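Long-range contacts in neutral ceramidase (Pseudomonas aeruginosa, PDB 2ZWS), which hydrolyses the N-acyl linkage of ceramides to give sphingosine and free fatty acid, and also catalyses the reverse synthesis of ceramide: residues A[180-185]-A[278-283]; A[220-225]-A[268-273]. One frame throughout, in Å; residues are numbered along the deposited sequence. Where two conformers were deposited one is given.

Contact 1: residues A[180-185]-A[278-283]; sequences PQMSVL and AKAYEI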
loop_
_atom_site.group_PDB
_atom_site.type_symbol
_atom_site.label_atom_id
_atom_site.label_comp_id
_atom_site.label_asym_id
_atom_site.label_seq_id
_atom_site.Cartn_x
_atom_site.Cartn_y
_atom_site.Cartn_z
ATOM N N PRO A 180 10.523 17.009 -3.897
ATOM C CA PRO A 180 9.432 17.719 -3.258
ATOM C C PRO A 180 8.175 17.696 -4.125
ATOM O O PRO A 180 7.138 18.195 -3.723
ATOM C CB PRO A 180 9.982 19.138 -3.152
ATOM C CG PRO A 180 10.766 19.277 -4.387
ATOM C CD PRO A 180 11.413 17.922 -4.634
ATOM N N GLN A 181 8.262 17.100 -5.312
ATOM C CA GLN A 181 7.129 17.215 -6.230
ATOM C C GLN A 181 5.956 16.330 -5.847
ATOM O O GLN A 181 6.097 15.105 -5.764
ATOM C CB GLN A 181 7.531 16.924 -7.677
ATOM C CG GLN A 181 6.357 17.187 -8.642
ATOM C CD GLN A 181 6.808 17.221 -10.091
ATOM O OE1 GLN A 181 7.022 18.300 -10.673
ATOM N NE2 GLN A 181 6.983 16.060 -10.667
ATOM N N MET A 182 4.809 16.970 -5.625
ATOM C CA MET A 182 3.545 16.264 -5.595
ATOM C C MET A 182 2.753 16.570 -6.877
ATOM O O MET A 182 2.625 17.736 -7.278
ATOM C CB MET A 182 2.717 16.677 -4.378
ATOM C CG MET A 182 1.329 16.013 -4.362
ATOM S SD MET A 182 0.356 16.436 -2.920
ATOM C CE MET A 182 1.188 15.448 -1.644
ATOM N N SER A 183 2.210 15.530 -7.506
ATOM C CA SER A 183 1.341 15.666 -8.676
ATOM C C SER A 183 -0.050 15.212 -8.263
ATOM O O SER A 183 -0.200 14.286 -7.459
ATOM C CB SER A 183 1.834 14.743 -9.809
ATOM O OG SER A 183 3.176 15.058 -10.181
ATOM N N VAL A 184 -1.080 15.858 -8.811
ATOM C CA VAL A 184 -2.462 15.463 -8.528
ATOM C C VAL A 184 -3.247 15.346 -9.818
ATOM O O VAL A 184 -3.253 16.278 -10.628
ATOM C CB VAL A 184 -3.179 16.448 -7.544
ATOM C CG1 VAL A 184 -4.632 15.981 -7.247
ATOM C CG2 VAL A 184 -2.381 16.613 -6.257
ATOM N N LEU A 185 -3.882 14.180 -10.002
ATOM C CA LEU A 185 -4.907 13.996 -11.042
ATOM C C LEU A 185 -6.283 14.106 -10.373
ATOM O O LEU A 185 -6.631 13.294 -9.501
ATOM C CB LEU A 185 -4.765 12.634 -11.744
ATOM C CG LEU A 185 -5.739 12.323 -12.903
ATOM C CD1 LEU A 185 -5.627 13.315 -14.044
ATOM C CD2 LEU A 185 -5.484 10.932 -13.446
ATOM N N ALA A 278 -2.697 18.552 2.794
ATOM C CA ALA A 278 -2.867 19.996 2.615
ATOM C C ALA A 278 -2.346 20.414 1.240
ATOM O O ALA A 278 -2.973 21.201 0.533
ATOM C CB ALA A 278 -2.218 20.775 3.727
ATOM N N LYS A 279 -1.227 19.824 0.845
ATOM C CA LYS A 279 -0.656 20.133 -0.460
ATOM C C LYS A 279 -1.523 19.608 -1.597
ATOM O O LYS A 279 -1.712 20.310 -2.612
ATOM C CB LYS A 279 0.800 19.642 -0.576
ATOM C CG LYS A 279 1.548 20.171 -1.833
ATOM C CD LYS A 279 1.724 21.689 -1.726
ATOM C CE LYS A 279 2.428 22.322 -2.903
ATOM N NZ LYS A 279 2.741 23.712 -2.442
ATOM N N ALA A 280 -2.056 18.386 -1.445
ATOM C CA ALA A 280 -2.891 17.781 -2.500
ATOM C C ALA A 280 -4.142 18.615 -2.697
ATOM O O ALA A 280 -4.537 18.885 -3.822
ATOM C CB ALA A 280 -3.263 16.344 -2.133
ATOM N N TYR A 281 -4.730 19.039 -1.583
ATOM C CA TYR A 281 -5.936 19.828 -1.629
ATOM C C TYR A 281 -5.667 21.179 -2.307
ATOM O O TYR A 281 -6.478 21.645 -3.125
ATOM C CB TYR A 281 -6.461 20.058 -0.201
ATOM C CG TYR A 281 -7.874 20.542 -0.194
ATOM C CD1 TYR A 281 -8.171 21.895 -0.035
ATOM C CD2 TYR A 281 -8.924 19.653 -0.380
ATOM C CE1 TYR A 281 -9.504 22.338 -0.080
ATOM C CE2 TYR A 281 -10.243 20.091 -0.423
ATOM C CZ TYR A 281 -10.514 21.427 -0.262
ATOM O OH TYR A 281 -11.814 21.840 -0.286
ATOM N N GLU A 282 -4.535 21.790 -1.963
ATOM C CA GLU A 282 -4.100 23.064 -2.569
ATOM C C GLU A 282 -3.960 22.891 -4.090
ATOM O O GLU A 282 -4.528 23.669 -4.889
ATOM C CB GLU A 282 -2.757 23.510 -1.995
ATOM C CG GLU A 282 -2.241 24.759 -2.710
ATOM C CD GLU A 282 -0.885 25.234 -2.268
ATOM O OE1 GLU A 282 -0.179 24.546 -1.504
ATOM O OE2 GLU A 282 -0.501 26.356 -2.691
ATOM N N ILE A 283 -3.250 21.844 -4.501
ATOM C CA ILE A 283 -3.006 21.650 -5.943
ATOM C C ILE A 283 -4.319 21.396 -6.684
ATOM O O ILE A 283 -4.587 22.028 -7.736
ATOM C CB ILE A 283 -2.021 20.495 -6.190
ATOM C CG1 ILE A 283 -0.646 20.853 -5.612
ATOM C CG2 ILE A 283 -1.995 20.084 -7.687
ATOM C CD1 ILE A 283 0.285 19.645 -5.478
#

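Contact 2: residues A[220-225]-A[268-273]; sequences KGYASY and NTREIG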
loop_
_atom_site.group_PDB
_atom_site.type_symbol
_atom_site.label_atom_id
_atom_site.label_comp_id
_atom_site.label_asym_id
_atom_site.label_seq_id
_atom_site.Cartn_x
_atom_site.Cartn_y
_atom_site.Cartn_z
ATOM N N LYS A 220 -0.125 7.927 4.511
ATOM C CA LYS A 220 -0.899 8.108 3.268
ATOM C C LYS A 220 -2.339 7.699 3.450
ATOM O O LYS A 220 -3.248 8.344 2.940
ATOM C CB LYS A 220 -0.237 7.352 2.110
ATOM C CG LYS A 220 1.095 8.069 1.660
ATOM C CD LYS A 220 1.610 7.474 0.362
ATOM C CE LYS A 220 2.826 8.287 -0.168
ATOM N NZ LYS A 220 2.414 9.670 -0.579
ATOM N N GLY A 221 -2.553 6.670 4.257
ATOM C CA GLY A 221 -3.913 6.249 4.576
ATOM C C GLY A 221 -4.656 7.305 5.377
ATOM O O GLY A 221 -5.887 7.460 5.194
ATOM N N TYR A 222 -3.967 8.002 6.283
ATOM C CA TYR A 222 -4.619 9.087 7.017
ATOM C C TYR A 222 -4.979 10.235 6.064
ATOM O O TYR A 222 -6.066 10.801 6.139
ATOM C CB TYR A 222 -3.760 9.651 8.163
ATOM C CG TYR A 222 -4.579 10.716 8.861
ATOM C CD1 TYR A 222 -4.377 12.068 8.581
ATOM C CD2 TYR A 222 -5.626 10.365 9.727
ATOM C CE1 TYR A 222 -5.161 13.049 9.165
ATOM C CE2 TYR A 222 -6.430 11.339 10.327
ATOM C CZ TYR A 222 -6.190 12.681 10.030
ATOM O OH TYR A 222 -6.955 13.660 10.599
ATOM N N ALA A 223 -4.078 10.560 5.142
ATOM C CA ALA A 223 -4.409 11.595 4.148
ATOM C C ALA A 223 -5.691 11.263 3.372
ATOM O O ALA A 223 -6.550 12.140 3.191
ATOM C CB ALA A 223 -3.232 11.779 3.207
ATOM N N SER A 224 -5.821 10.014 2.906
ATOM C CA SER A 224 -7.030 9.603 2.176
ATOM C C SER A 224 -8.257 9.719 3.078
ATOM O O SER A 224 -9.319 10.249 2.677
ATOM C CB SER A 224 -6.944 8.158 1.698
ATOM O OG SER A 224 -5.881 7.971 0.765
ATOM N N TYR A 225 -8.133 9.204 4.303
ATOM C CA TYR A 225 -9.261 9.186 5.234
ATOM C C TYR A 225 -9.632 10.628 5.558
ATOM O O TYR A 225 -10.818 10.970 5.564
ATOM C CB TYR A 225 -8.850 8.498 6.529
ATOM C CG TYR A 225 -9.897 8.534 7.616
ATOM C CD1 TYR A 225 -9.820 9.463 8.655
ATOM C CD2 TYR A 225 -10.969 7.617 7.612
ATOM C CE1 TYR A 225 -10.792 9.475 9.665
ATOM C CE2 TYR A 225 -11.919 7.630 8.614
ATOM C CZ TYR A 225 -11.831 8.578 9.617
ATOM O OH TYR A 225 -12.763 8.593 10.646
ATOM N N ASN A 268 2.282 11.428 14.887
ATOM C CA ASN A 268 3.208 11.546 13.730
ATOM C C ASN A 268 2.509 11.141 12.432
ATOM O O ASN A 268 2.648 11.801 11.408
ATOM C CB ASN A 268 4.464 10.691 13.899
ATOM C CG ASN A 268 5.331 11.106 15.088
ATOM O OD1 ASN A 268 6.238 10.343 15.492
ATOM N ND2 ASN A 268 5.115 12.301 15.619
ATOM N N THR A 269 1.758 10.043 12.490
ATOM C CA THR A 269 1.007 9.541 11.333
ATOM C C THR A 269 0.008 10.589 10.843
ATOM O O THR A 269 -0.081 10.878 9.636
ATOM C CB THR A 269 0.268 8.220 11.700
ATOM O OG1 THR A 269 1.228 7.209 12.021
ATOM C CG2 THR A 269 -0.578 7.736 10.543
ATOM N N ARG A 270 -0.722 11.159 11.795
ATOM C CA ARG A 270 -1.712 12.193 11.493
ATOM C C ARG A 270 -1.046 13.451 10.910
ATOM O O ARG A 270 -1.516 14.003 9.932
ATOM C CB ARG A 270 -2.507 12.536 12.763
ATOM C CG ARG A 270 -3.730 13.416 12.517
ATOM C CD ARG A 270 -4.571 13.571 13.785
ATOM N NE ARG A 270 -5.679 14.504 13.580
ATOM C CZ ARG A 270 -6.744 14.611 14.376
ATOM N NH1 ARG A 270 -7.689 15.490 14.087
ATOM N NH2 ARG A 270 -6.877 13.841 15.452
ATOM N N GLU A 271 0.053 13.881 11.517
ATOM C CA GLU A 271 0.734 15.095 11.081
ATOM C C GLU A 271 1.316 14.969 9.679
ATOM O O GLU A 271 1.125 15.860 8.861
ATOM C CB GLU A 271 1.823 15.475 12.074
ATOM C CG GLU A 271 2.638 16.726 11.695
ATOM C CD GLU A 271 1.817 18.008 11.571
ATOM O OE1 GLU A 271 0.679 18.100 12.087
ATOM O OE2 GLU A 271 2.341 18.965 10.952
ATOM N N ILE A 272 2.033 13.883 9.412
ATOM C CA ILE A 272 2.639 13.679 8.078
ATOM C C ILE A 272 1.537 13.456 7.044
ATOM O O ILE A 272 1.617 13.937 5.907
ATOM C CB ILE A 272 3.714 12.538 8.097
ATOM C CG1 ILE A 272 4.835 12.875 9.091
ATOM C CG2 ILE A 272 4.289 12.220 6.677
ATOM C CD1 ILE A 272 5.552 14.250 8.810
ATOM N N GLY A 273 0.477 12.741 7.429
ATOM C CA GLY A 273 -0.690 12.649 6.553
ATOM C C GLY A 273 -1.302 13.993 6.242
ATOM O O GLY A 273 -1.624 14.289 5.085
HETATM O O HOH W 1 -7.358 16.280 11.308
#

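Contact 1: residues A[180-185]-A[278-283]
Met182 and Val184, alternate residues of one strand, meet Ala280 and Ile283 of a helix in a largely apolar contact, a worked example of how a sheet face is covered by a helix. The closest approach is made by the thioether. Met182 has CG anti to the backbone N (chi1 176°) and stays extended through chi2, which carries SD to the helix backbone at Ala280, 3.4 Å from the N and 3.7 Å from the CB of that residue. Only at chi3 does the chain bend, turning the terminal CE out of line. Lys279 adds its CB to the sulphur's surroundings, 4.0 Å from Met182 SD, while the rest of its chain leads off to a charged end.

The second apolar group is formed by branched side chains. Ile283 divides its two arms between the strand residues: CD1 lies 3.9 Å from Met182 CG and 3.5 Å from Met182 O, whereas CG2 meets Val184 CG2 at 3.8 Å. Val184 CG2 also touches Ala280 CB, so the small alanine is covered by both strand residues.

Within the two segments the charged pair lies on the helix: Lys279 NZ forms a salt bridge with Glu282 OE1 at 3.2 Å, approaching from above the carboxylate plane. Lys279 NZ also hydrogen bonds to a glycerol, probably from the crystallisation liquor, and weakly to Glu152 O.

Strand 181-189 pairs with strands 142-152 and 194-200, and Ser199 of the latter also touches Met182 and Ala280. With the segment axes 8.4 Å apart and 53° between their directions, this is helix-on-sheet packing in the N-terminal ceramidase domain.

Contact 2: residues A[220-225]-A[268-273]
Ala223 and Gly273 bring two helices together, their CA atoms only 4.6 Å apart. The segment axes approach to 7.8 Å with a signed crossing angle of -64°, and the backbones themselves form part of the interface: Ala223 CB rests 3.5 Å from Gly273 O. Because Gly273 carries no side chain, its CA can sit at the edge of the Tyr222 ring, near the ring plane, where a CB would collide with Tyr222 CD1.

Tyr222 supplies the main side-chain surface. Its CG is anti to the backbone N, and the ring and the Arg270 side chain cross obliquely. In the conformer given here, one of two deposited, Arg270 CG lies over one face, 3.9 Å from the ring centroid and 25° off the normal, displaced toward the rim so that CZ and CE1 are its nearest ring atoms. This is a CH-pi contact made by the aliphatic part of a charged residue. From CG the arginine runs extended to NE, past the phenol end of the tyrosine, and the guanidinium plane stands 40° from the ring plane.

In this conformer a water joins the two polar ends. It hydrogen bonds to Tyr222 OH at 2.7 Å, lying at the edge of the ring in its plane, and accepts a bond from Arg270 NH1 at 2.9 Å. Tyr222 OH also bonds to a glycerol, probably from the crystallisation liquor. The ring is also met edge-to-face by Trp582, and neighbouring Tyr225 hydrogen bonds through OH to Asp581, a magnesium ligand.

The arrangement is a close helix-helix crossing with glycine and alanine at its centre, placed near the magnesium site formed by His37, Asp579, Asp581 and Thr584.

Overall arrangement
Followed from the N terminus, the chain reaches strand 181-189 after laying down earlier strands of the same mixed sheet, then continues through strand 194-200 to helix 218-231 and on to helix 265-286. The early part of this last helix closes the shorter loop, contact 2, and a later turn closes the longer one, contact 1; contact 2 is therefore nested within contact 1. One helix serves both, packing against helix 218-231 near its start and, further along, against the sheet while still touching that helix. The centres are about 14 Å apart and the contacts do not touch. Together they join helix 265-286 to the sheet and to helix 218-231, with contact 2 nearer the magnesium ion.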